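Local coordinates for protein botulinum neurotoxin type C1 (Clostridium botulinum, PDB 3N7K) that probably attaches this neurotoxin to nerve cells, its heavy-chain receptor-binding domain recognising gangliosides such as GD1b at the membrane surface, at residues Y247-I252 / T417-V422; Y258-S263 / E279-I284. All coordinates share one frame; numbering follows the deposited sequence.

Contact 1 of 2, residues Y247-I252 / T417-V422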
ATOM      1  N   TYR A 247      -3.750 -13.457   8.344  1.00 27.15           N
ATOM      2  CA  TYR A 247      -3.497 -12.027   8.414  1.00 25.26           C
ATOM      3  C   TYR A 247      -3.361 -11.554   9.849  1.00 24.18           C
ATOM      4  O   TYR A 247      -3.704 -12.255  10.797  1.00 23.74           O
ATOM      5  CB  TYR A 247      -4.651 -11.258   7.760  1.00 23.03           C
ATOM      6  CG  TYR A 247      -4.673 -11.314   6.256  1.00 21.05           C
ATOM      7  CD1 TYR A 247      -3.883 -10.456   5.501  1.00 20.75           C
ATOM      8  CD2 TYR A 247      -5.488 -12.222   5.585  1.00 22.46           C
ATOM      9  CE1 TYR A 247      -3.902 -10.491   4.114  1.00 20.68           C
ATOM     10  CE2 TYR A 247      -5.513 -12.268   4.192  1.00 22.77           C
ATOM     11  CZ  TYR A 247      -4.718 -11.396   3.462  1.00 20.82           C
ATOM     12  OH  TYR A 247      -4.762 -11.406   2.084  1.00 20.00           O
ATOM     13  N   TYR A 248      -2.841 -10.350   9.991  1.00 24.05           N
ATOM     14  CA  TYR A 248      -2.702  -9.719  11.288  1.00 24.10           C
ATOM     15  C   TYR A 248      -3.638  -8.515  11.166  1.00 24.02           C
ATOM     16  O   TYR A 248      -3.306  -7.517  10.520  1.00 24.77           O
ATOM     17  CB  TYR A 248      -1.260  -9.275  11.512  1.00 24.42           C
ATOM     18  CG  TYR A 248      -0.349 -10.329  12.108  1.00 28.37           C
ATOM     19  CD1 TYR A 248       0.961 -10.471  11.660  1.00 29.72           C
ATOM     20  CD2 TYR A 248      -0.771 -11.141  13.167  1.00 30.17           C
ATOM     21  CE1 TYR A 248       1.834 -11.380  12.246  1.00 30.50           C
ATOM     22  CE2 TYR A 248       0.101 -12.058  13.764  1.00 29.77           C
ATOM     23  CZ  TYR A 248       1.407 -12.165  13.297  1.00 30.48           C
ATOM     24  OH  TYR A 248       2.311 -13.020  13.895  1.00 30.15           O
ATOM     25  N   MET A 249      -4.826  -8.633  11.750  1.00 23.30           N
ATOM     26  CA  MET A 249      -5.830  -7.573  11.696  1.00 22.04           C
ATOM     27  C   MET A 249      -5.507  -6.429  12.656  1.00 22.11           C
ATOM     28  O   MET A 249      -5.399  -6.636  13.863  1.00 23.28           O
ATOM     29  CB  MET A 249      -7.199  -8.167  12.026  1.00 19.64           C
ATOM     30  CG  MET A 249      -8.339  -7.173  12.031  1.00 18.29           C
ATOM     31  SD  MET A 249      -9.941  -7.989  12.200  1.00 15.98           S
ATOM     32  CE  MET A 249     -11.041  -6.810  11.377  1.00 16.27           C
ATOM     33  N   VAL A 250      -5.360  -5.222  12.121  1.00 22.43           N
ATOM     34  CA  VAL A 250      -5.038  -4.063  12.950  1.00 23.08           C
ATOM     35  C   VAL A 250      -6.016  -2.914  12.742  1.00 23.45           C
ATOM     36  O   VAL A 250      -6.793  -2.915  11.791  1.00 25.49           O
ATOM     37  CB  VAL A 250      -3.616  -3.547  12.653  1.00 22.64           C
ATOM     38  CG1 VAL A 250      -2.632  -4.697  12.698  1.00 19.08           C
ATOM     39  CG2 VAL A 250      -3.581  -2.862  11.302  1.00 24.08           C
ATOM     40  N   ASN A 251      -5.997  -1.938  13.640  1.00 23.67           N
ATOM     41  CA  ASN A 251      -6.891  -0.800  13.489  1.00 23.32           C
ATOM     42  C   ASN A 251      -6.039   0.427  13.269  1.00 23.92           C
ATOM     43  O   ASN A 251      -5.283   0.824  14.148  1.00 24.58           O
ATOM     44  CB  ASN A 251      -7.770  -0.603  14.733  1.00 20.79           C
ATOM     45  CG  ASN A 251      -8.744   0.569  14.582  1.00 19.34           C
ATOM     46  OD1 ASN A 251      -8.382   1.720  14.798  1.00 20.00           O
ATOM     47  ND2 ASN A 251      -9.976   0.273  14.192  1.00 17.23           N
ATOM     48  N   ILE A 252      -6.160   1.023  12.090  1.00 24.37           N
ATOM     49  CA  ILE A 252      -5.396   2.217  11.758  1.00 24.23           C
ATOM     50  C   ILE A 252      -5.150   3.171  12.941  1.00 24.42           C
ATOM     51  O   ILE A 252      -4.042   3.696  13.080  1.00 23.33           O
ATOM     52  CB  ILE A 252      -6.066   2.959  10.565  1.00 22.91           C
ATOM     53  CG1 ILE A 252      -5.382   2.539   9.258  1.00 21.81           C
ATOM     54  CG2 ILE A 252      -5.956   4.467  10.727  1.00 24.55           C
ATOM     55  CD1 ILE A 252      -5.277   1.042   9.047  1.00 20.34           C
ATOM     56  N   THR A 417     -12.704   3.023  12.407  1.00 17.78           N
ATOM     57  CA  THR A 417     -13.483   1.970  11.768  1.00 17.34           C
ATOM     58  C   THR A 417     -12.661   1.402  10.612  1.00 17.91           C
ATOM     59  O   THR A 417     -13.106   0.492   9.902  1.00 18.20           O
ATOM     60  CB  THR A 417     -14.820   2.524  11.216  1.00 17.21           C
ATOM     61  OG1 THR A 417     -14.561   3.429  10.138  1.00 16.16           O
ATOM     62  CG2 THR A 417     -15.571   3.284  12.297  1.00 18.67           C
ATOM     63  N   HIS A 418     -11.462   1.953  10.435  1.00 17.78           N
ATOM     64  CA  HIS A 418     -10.540   1.535   9.379  1.00 17.11           C
ATOM     65  C   HIS A 418      -9.678   0.378   9.868  1.00 16.43           C
ATOM     66  O   HIS A 418      -8.851   0.544  10.763  1.00 16.37           O
ATOM     67  CB  HIS A 418      -9.652   2.718   8.967  1.00 18.61           C
ATOM     68  CG  HIS A 418     -10.400   3.827   8.288  1.00 19.20           C
ATOM     69  ND1 HIS A 418     -11.772   3.965   8.371  1.00 18.94           N
ATOM     70  CD2 HIS A 418      -9.968   4.853   7.518  1.00 18.33           C
ATOM     71  CE1 HIS A 418     -12.150   5.026   7.681  1.00 18.93           C
ATOM     72  NE2 HIS A 418     -11.074   5.582   7.154  1.00 19.86           N
ATOM     73  N   TRP A 419      -9.895  -0.794   9.275  1.00 17.25           N
ATOM     74  CA  TRP A 419      -9.173  -2.008   9.629  1.00 16.28           C
ATOM     75  C   TRP A 419      -8.206  -2.424   8.549  1.00 16.94           C
ATOM     76  O   TRP A 419      -8.540  -2.385   7.360  1.00 17.57           O
ATOM     77  CB  TRP A 419     -10.147  -3.158   9.869  1.00 17.51           C
ATOM     78  CG  TRP A 419     -11.086  -2.879  10.963  1.00 16.92           C
ATOM     79  CD1 TRP A 419     -12.359  -2.399  10.855  1.00 16.42           C
ATOM     80  CD2 TRP A 419     -10.807  -2.979  12.360  1.00 17.57           C
ATOM     81  NE1 TRP A 419     -12.889  -2.187  12.106  1.00 17.34           N
ATOM     82  CE2 TRP A 419     -11.955  -2.536  13.048  1.00 17.77           C
ATOM     83  CE3 TRP A 419      -9.694  -3.401  13.099  1.00 16.78           C
ATOM     84  CZ2 TRP A 419     -12.021  -2.501  14.439  1.00 17.66           C
ATOM     85  CZ3 TRP A 419      -9.761  -3.368  14.480  1.00 15.79           C
ATOM     86  CH2 TRP A 419     -10.915  -2.922  15.136  1.00 16.68           C
ATOM     87  N   GLY A 420      -7.012  -2.830   8.976  1.00 16.95           N
ATOM     88  CA  GLY A 420      -5.983  -3.284   8.054  1.00 17.89           C
ATOM     89  C   GLY A 420      -5.611  -4.745   8.278  1.00 17.94           C
ATOM     90  O   GLY A 420      -5.771  -5.277   9.383  1.00 16.31           O
ATOM     91  N   PHE A 421      -5.111  -5.398   7.231  1.00 18.97           N
ATOM     92  CA  PHE A 421      -4.726  -6.801   7.315  1.00 19.94           C
ATOM     93  C   PHE A 421      -3.299  -7.053   6.863  1.00 23.02           C
ATOM     94  O   PHE A 421      -3.009  -7.120   5.667  1.00 23.45           O
ATOM     95  CB  PHE A 421      -5.675  -7.657   6.485  1.00 19.36           C
ATOM     96  CG  PHE A 421      -7.078  -7.686   7.014  1.00 20.68           C
ATOM     97  CD1 PHE A 421      -8.080  -6.951   6.401  1.00 20.11           C
ATOM     98  CD2 PHE A 421      -7.390  -8.439   8.145  1.00 20.33           C
ATOM     99  CE1 PHE A 421      -9.373  -6.963   6.898  1.00 21.53           C
ATOM    100  CE2 PHE A 421      -8.680  -8.461   8.656  1.00 20.41           C
ATOM    101  CZ  PHE A 421      -9.676  -7.724   8.035  1.00 21.37           C
ATOM    102  N   VAL A 422      -2.405  -7.192   7.838  1.00 26.84           N
ATOM    103  CA  VAL A 422      -0.995  -7.450   7.573  1.00 28.14           C
ATOM    104  C   VAL A 422      -0.816  -8.946   7.397  1.00 31.17           C
ATOM    105  O   VAL A 422      -0.974  -9.711   8.346  1.00 32.60           O
ATOM    106  CB  VAL A 422      -0.118  -6.998   8.748  1.00 25.67           C
ATOM    107  CG1 VAL A 422       1.338  -7.134   8.379  1.00 24.98           C
ATOM    108  CG2 VAL A 422      -0.454  -5.561   9.138  1.00 26.59           C
TER
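W419 lies between two side chains of the facing strand: the CE methyl of M249 sits over one face of the indole and the ND2 of N251 over the opposite face, each displaced toward the rim. The amide stands almost upright on the ring, its plane turned 79° from it, with N251 ND2 3.5 Å from W419 CZ2. N251 can hold this pose because its ND2 also donates to S416 O while D253 N donates to its OD1, so both ends of the buried amide are satisfied.

With CG anti to its own N (chi1 179°) and the chain extended beyond, M249 lies alongside F421, with M249 CG 3.6 Å from F421 CE2, before its methyl, M249 CE, reaches W419 CG at 4.0 Å. The sulfur makes oblique Met-aromatic contacts with both rings. A flexible, unbranched chain suits this place between two aromatics. Beyond F421, Y247 completes the row: the edge of F421 points at the face of Y247 in a T-shaped pair, centroids 5.8 Å apart, and the Y247 hydroxyl is taken up by R242 N.

The strands belong to the C-terminal β-trefoil subdomain, and their antiparallel pairing joins its first strand to its last. Y248–V422 and V250–G420 are hydrogen-bonded pairs; V250 N reaches G420 O at 2.8 Å, nearly straight at 167°. M249–F421, between them, and N251–W419, just beyond, are non-hydrogen-bonded pairs. On the other face, CB of the β-branched V422 lies 3.8 Å from Y248 CB, while the Y248 ring leads away. G420, having no side chain, leaves room for V250 CG2 to settle 4.1 Å from G420 CA. Past the paired residues, I252 N still bonds to H418 O at 3.0 Å.

Contact 2 of 2, residues Y258-S263 / E279-I284; sequences YMYANS and EGYKII
Y281 N donates to M259 O, 2.6 Å away and fairly straight at 163°, tying the loop that leads into strand 283-287 to strand 257-261, one arm of a β-hairpin in the β-trefoil subdomain. The touching parts, 258-261 and 279-283, run 66° apart, so they meet at a crossing and share this one backbone bond.

Around it, aromatic rings supply most of the contact. Y281 keeps CG beside its own N (chi1 -79°), which brings its ring against the hairpin strand. There Y260 leans over it with CD1 above the middle of one Y281 face, the two planes inclined at 45°, neither stacked nor edge-to-face. Some carbons of this pair are modelled too close, so its exact tilt is doubtful. A261 offers only a methyl, CB lying 4.2 Å from Y281 CE1, and so adds little bulk beside the ring.

On the other side of the bond, E279 crosses Y258 at about a right angle and lays its CB methylene over one face of the phenol, a CH-pi contact with CB 4.3 Å from the ring centroid. Between E279 and Y281 comes G280, which has no side chain, leaving room for its CA beside M259 O.

Further out, M259 is buried; bent at its last torsion, it brings CE to 4.4 Å from I283 CG1, and its side chain also touches M249, M307 and F268, where an apolar, pliable chain fits. Strand 266-270 holds the hairpin arm from its far edge, through backbone bonds to Y258 and Y260. The acid that covers Y258 is itself positioned by R272, whose backbone N donates to E279 OE2.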
ATOM      1  N   TYR A 258      -1.555  -5.030  19.051  1.00 29.71           N
ATOM      2  CA  TYR A 258      -1.714  -6.299  18.340  1.00 29.97           C
ATOM      3  C   TYR A 258      -2.899  -7.039  18.944  1.00 29.60           C
ATOM      4  O   TYR A 258      -3.322  -6.749  20.067  1.00 29.54           O
ATOM      5  CB  TYR A 258      -0.442  -7.160  18.425  1.00 30.10           C
ATOM      6  CG  TYR A 258      -0.107  -7.660  19.811  1.00 31.80           C
ATOM      7  CD1 TYR A 258      -0.742  -8.781  20.348  1.00 30.03           C
ATOM      8  CD2 TYR A 258       0.813  -6.982  20.606  1.00 32.22           C
ATOM      9  CE1 TYR A 258      -0.471  -9.208  21.640  1.00 31.56           C
ATOM     10  CE2 TYR A 258       1.094  -7.400  21.904  1.00 33.56           C
ATOM     11  CZ  TYR A 258       0.450  -8.511  22.417  1.00 33.18           C
ATOM     12  OH  TYR A 258       0.722  -8.903  23.715  1.00 33.48           O
ATOM     13  N   MET A 259      -3.439  -7.989  18.192  1.00 29.87           N
ATOM     14  CA  MET A 259      -4.589  -8.750  18.652  1.00 31.11           C
ATOM     15  C   MET A 259      -4.268  -9.940  19.540  1.00 33.43           C
ATOM     16  O   MET A 259      -3.393 -10.751  19.247  1.00 33.39           O
ATOM     17  CB  MET A 259      -5.411  -9.249  17.464  1.00 29.56           C
ATOM     18  CG  MET A 259      -6.568  -8.350  17.083  1.00 27.14           C
ATOM     19  SD  MET A 259      -7.650  -9.121  15.879  1.00 25.34           S
ATOM     20  CE  MET A 259      -7.954 -10.712  16.681  1.00 21.70           C
ATOM     21  N   TYR A 260      -4.996 -10.033  20.638  1.00 35.18           N
ATOM     22  CA  TYR A 260      -4.840 -11.141  21.552  1.00 37.20           C
ATOM     23  C   TYR A 260      -6.262 -11.355  22.013  1.00 37.74           C
ATOM     24  O   TYR A 260      -7.177 -10.676  21.530  1.00 37.06           O
ATOM     25  CB  TYR A 260      -3.923 -10.771  22.727  1.00 40.58           C
ATOM     26  CG  TYR A 260      -3.220 -11.978  23.323  1.00 43.37           C
ATOM     27  CD1 TYR A 260      -2.586 -12.909  22.496  1.00 43.62           C
ATOM     28  CD2 TYR A 260      -3.232 -12.222  24.698  1.00 43.72           C
ATOM     29  CE1 TYR A 260      -1.992 -14.050  23.014  1.00 44.18           C
ATOM     30  CE2 TYR A 260      -2.636 -13.380  25.226  1.00 45.58           C
ATOM     31  CZ  TYR A 260      -2.022 -14.289  24.370  1.00 44.69           C
ATOM     32  OH  TYR A 260      -1.463 -15.456  24.845  1.00 44.32           O
ATOM     33  N   ALA A 261      -6.468 -12.297  22.921  1.00 37.57           N
ATOM     34  CA  ALA A 261      -7.807 -12.553  23.420  1.00 37.84           C
ATOM     35  C   ALA A 261      -7.672 -13.012  24.838  1.00 38.82           C
ATOM     36  O   ALA A 261      -6.669 -13.633  25.193  1.00 39.52           O
ATOM     37  CB  ALA A 261      -8.485 -13.626  22.593  1.00 36.26           C
ATOM     38  N   ASN A 262      -8.658 -12.687  25.663  1.00 40.58           N
ATOM     39  CA  ASN A 262      -8.606 -13.133  27.037  1.00 42.36           C
ATOM     40  C   ASN A 262      -9.637 -14.225  27.211  1.00 42.97           C
ATOM     41  O   ASN A 262      -9.631 -15.203  26.461  1.00 44.89           O
ATOM     42  CB  ASN A 262      -8.861 -11.993  28.011  1.00 42.30           C
ATOM     43  CG  ASN A 262      -7.986 -12.103  29.246  1.00 42.64           C
ATOM     44  OD1 ASN A 262      -8.129 -11.346  30.208  1.00 41.82           O
ATOM     45  ND2 ASN A 262      -7.061 -13.059  29.216  1.00 43.74           N
ATOM     46  N   SER A 263     -10.521 -14.076  28.186  1.00 43.23           N
ATOM     47  CA  SER A 263     -11.534 -15.099  28.395  1.00 44.67           C
ATOM     48  C   SER A 263     -12.541 -15.064  27.252  1.00 43.93           C
ATOM     49  O   SER A 263     -13.676 -14.616  27.427  1.00 44.16           O
ATOM     50  CB  SER A 263     -12.231 -14.886  29.738  1.00 46.38           C
ATOM     51  OG  SER A 263     -11.308 -15.055  30.801  1.00 48.01           O
ATOM     52  N   GLU A 279       4.064 -10.862  16.639  1.00 41.65           N
ATOM     53  CA  GLU A 279       3.202 -10.922  17.818  1.00 38.70           C
ATOM     54  C   GLU A 279       1.758 -11.370  17.538  1.00 37.08           C
ATOM     55  O   GLU A 279       1.504 -12.134  16.606  1.00 37.50           O
ATOM     56  CB  GLU A 279       3.187  -9.553  18.496  1.00 36.93           C
ATOM     57  CG  GLU A 279       4.495  -9.186  19.154  1.00 36.39           C
ATOM     58  CD  GLU A 279       4.580  -7.716  19.473  1.00 36.88           C
ATOM     59  OE1 GLU A 279       4.783  -6.925  18.520  1.00 40.21           O
ATOM     60  OE2 GLU A 279       4.434  -7.352  20.663  1.00 34.48           O
ATOM     61  N   GLY A 280       0.838 -10.892  18.379  1.00 34.34           N
ATOM     62  CA  GLY A 280      -0.582 -11.194  18.283  1.00 31.99           C
ATOM     63  C   GLY A 280      -1.123 -12.470  17.647  1.00 30.29           C
ATOM     64  O   GLY A 280      -0.389 -13.287  17.088  1.00 28.73           O
ATOM     65  N   TYR A 281      -2.440 -12.634  17.759  1.00 29.02           N
ATOM     66  CA  TYR A 281      -3.146 -13.773  17.186  1.00 27.71           C
ATOM     67  C   TYR A 281      -3.494 -13.427  15.751  1.00 27.83           C
ATOM     68  O   TYR A 281      -3.721 -12.259  15.423  1.00 30.25           O
ATOM     69  CB  TYR A 281      -4.420 -14.058  17.969  1.00 27.34           C
ATOM     70  CG  TYR A 281      -4.198 -14.804  19.262  1.00 27.29           C
ATOM     71  CD1 TYR A 281      -5.220 -14.941  20.192  1.00 27.52           C
ATOM     72  CD2 TYR A 281      -2.967 -15.373  19.557  1.00 28.46           C
ATOM     73  CE1 TYR A 281      -5.018 -15.619  21.384  1.00 28.71           C
ATOM     74  CE2 TYR A 281      -2.753 -16.056  20.742  1.00 28.31           C
ATOM     75  CZ  TYR A 281      -3.779 -16.173  21.655  1.00 28.39           C
ATOM     76  OH  TYR A 281      -3.547 -16.813  22.850  1.00 28.34           O
ATOM     77  N   LYS A 282      -3.535 -14.434  14.887  1.00 25.85           N
ATOM     78  CA  LYS A 282      -3.828 -14.185  13.485  1.00 25.12           C
ATOM     79  C   LYS A 282      -5.303 -14.400  13.160  1.00 24.48           C
ATOM     80  O   LYS A 282      -6.066 -14.913  13.974  1.00 26.69           O
ATOM     81  CB  LYS A 282      -2.952 -15.079  12.604  1.00 26.02           C
ATOM     82  CG  LYS A 282      -1.469 -14.948  12.881  1.00 26.19           C
ATOM     83  CD  LYS A 282      -0.723 -16.164  12.389  1.00 29.12           C
ATOM     84  CE  LYS A 282       0.653 -16.264  13.040  1.00 32.67           C
ATOM     85  NZ  LYS A 282       1.353 -17.552  12.710  1.00 34.35           N
ATOM     86  N   ILE A 283      -5.702 -14.003  11.961  1.00 22.49           N
ATOM     87  CA  ILE A 283      -7.082 -14.134  11.541  1.00 21.52           C
ATOM     88  C   ILE A 283      -7.144 -14.685  10.118  1.00 22.78           C
ATOM     89  O   ILE A 283      -6.185 -14.538   9.347  1.00 24.56           O
ATOM     90  CB  ILE A 283      -7.773 -12.738  11.601  1.00 21.99           C
ATOM     91  CG1 ILE A 283      -8.708 -12.683  12.799  1.00 21.71           C
ATOM     92  CG2 ILE A 283      -8.518 -12.428  10.307  1.00 20.08           C
ATOM     93  CD1 ILE A 283      -9.850 -13.653  12.686  1.00 23.99           C
ATOM     94  N   ILE A 284      -8.253 -15.334   9.776  1.00 19.80           N
ATOM     95  CA  ILE A 284      -8.441 -15.831   8.424  1.00 20.22           C
ATOM     96  C   ILE A 284      -9.829 -15.376   8.017  1.00 20.56           C
ATOM     97  O   ILE A 284     -10.765 -15.465   8.810  1.00 21.06           O
ATOM     98  CB  ILE A 284      -8.328 -17.371   8.333  1.00 20.95           C
ATOM     99  CG1 ILE A 284      -6.877 -17.795   8.604  1.00 17.11           C
ATOM    100  CG2 ILE A 284      -8.765 -17.840   6.933  1.00 20.38           C
ATOM    101  CD1 ILE A 284      -6.697 -19.261   8.843  1.00 13.47           C
TER

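How the contacts relate
From the N terminus, the chain passes through the concanavalin-like region and reaches strand 246-251 of the trefoil. Strand 257-261 follows at once, and contact 2 closes a short loop around the hairpin with strand 266-270. Contact 1 closes near the C terminus, when 417-422 returns to 247-252, so contact 2 is nested inside its longer loop. Strand 246-251 lies between strands 283-287 and 419-423, so contact 1 lies within the sheet, while contact 2 reaches it through 283-287 and ties the 257-261/266-270 hairpin to it. Two probable hydrogen bonds link them: Y247 N to I283 O (2.8 Å) joins two strands, and Y248 OH to E279 O (3.0 Å) joins the sheet to the loop before 283-287.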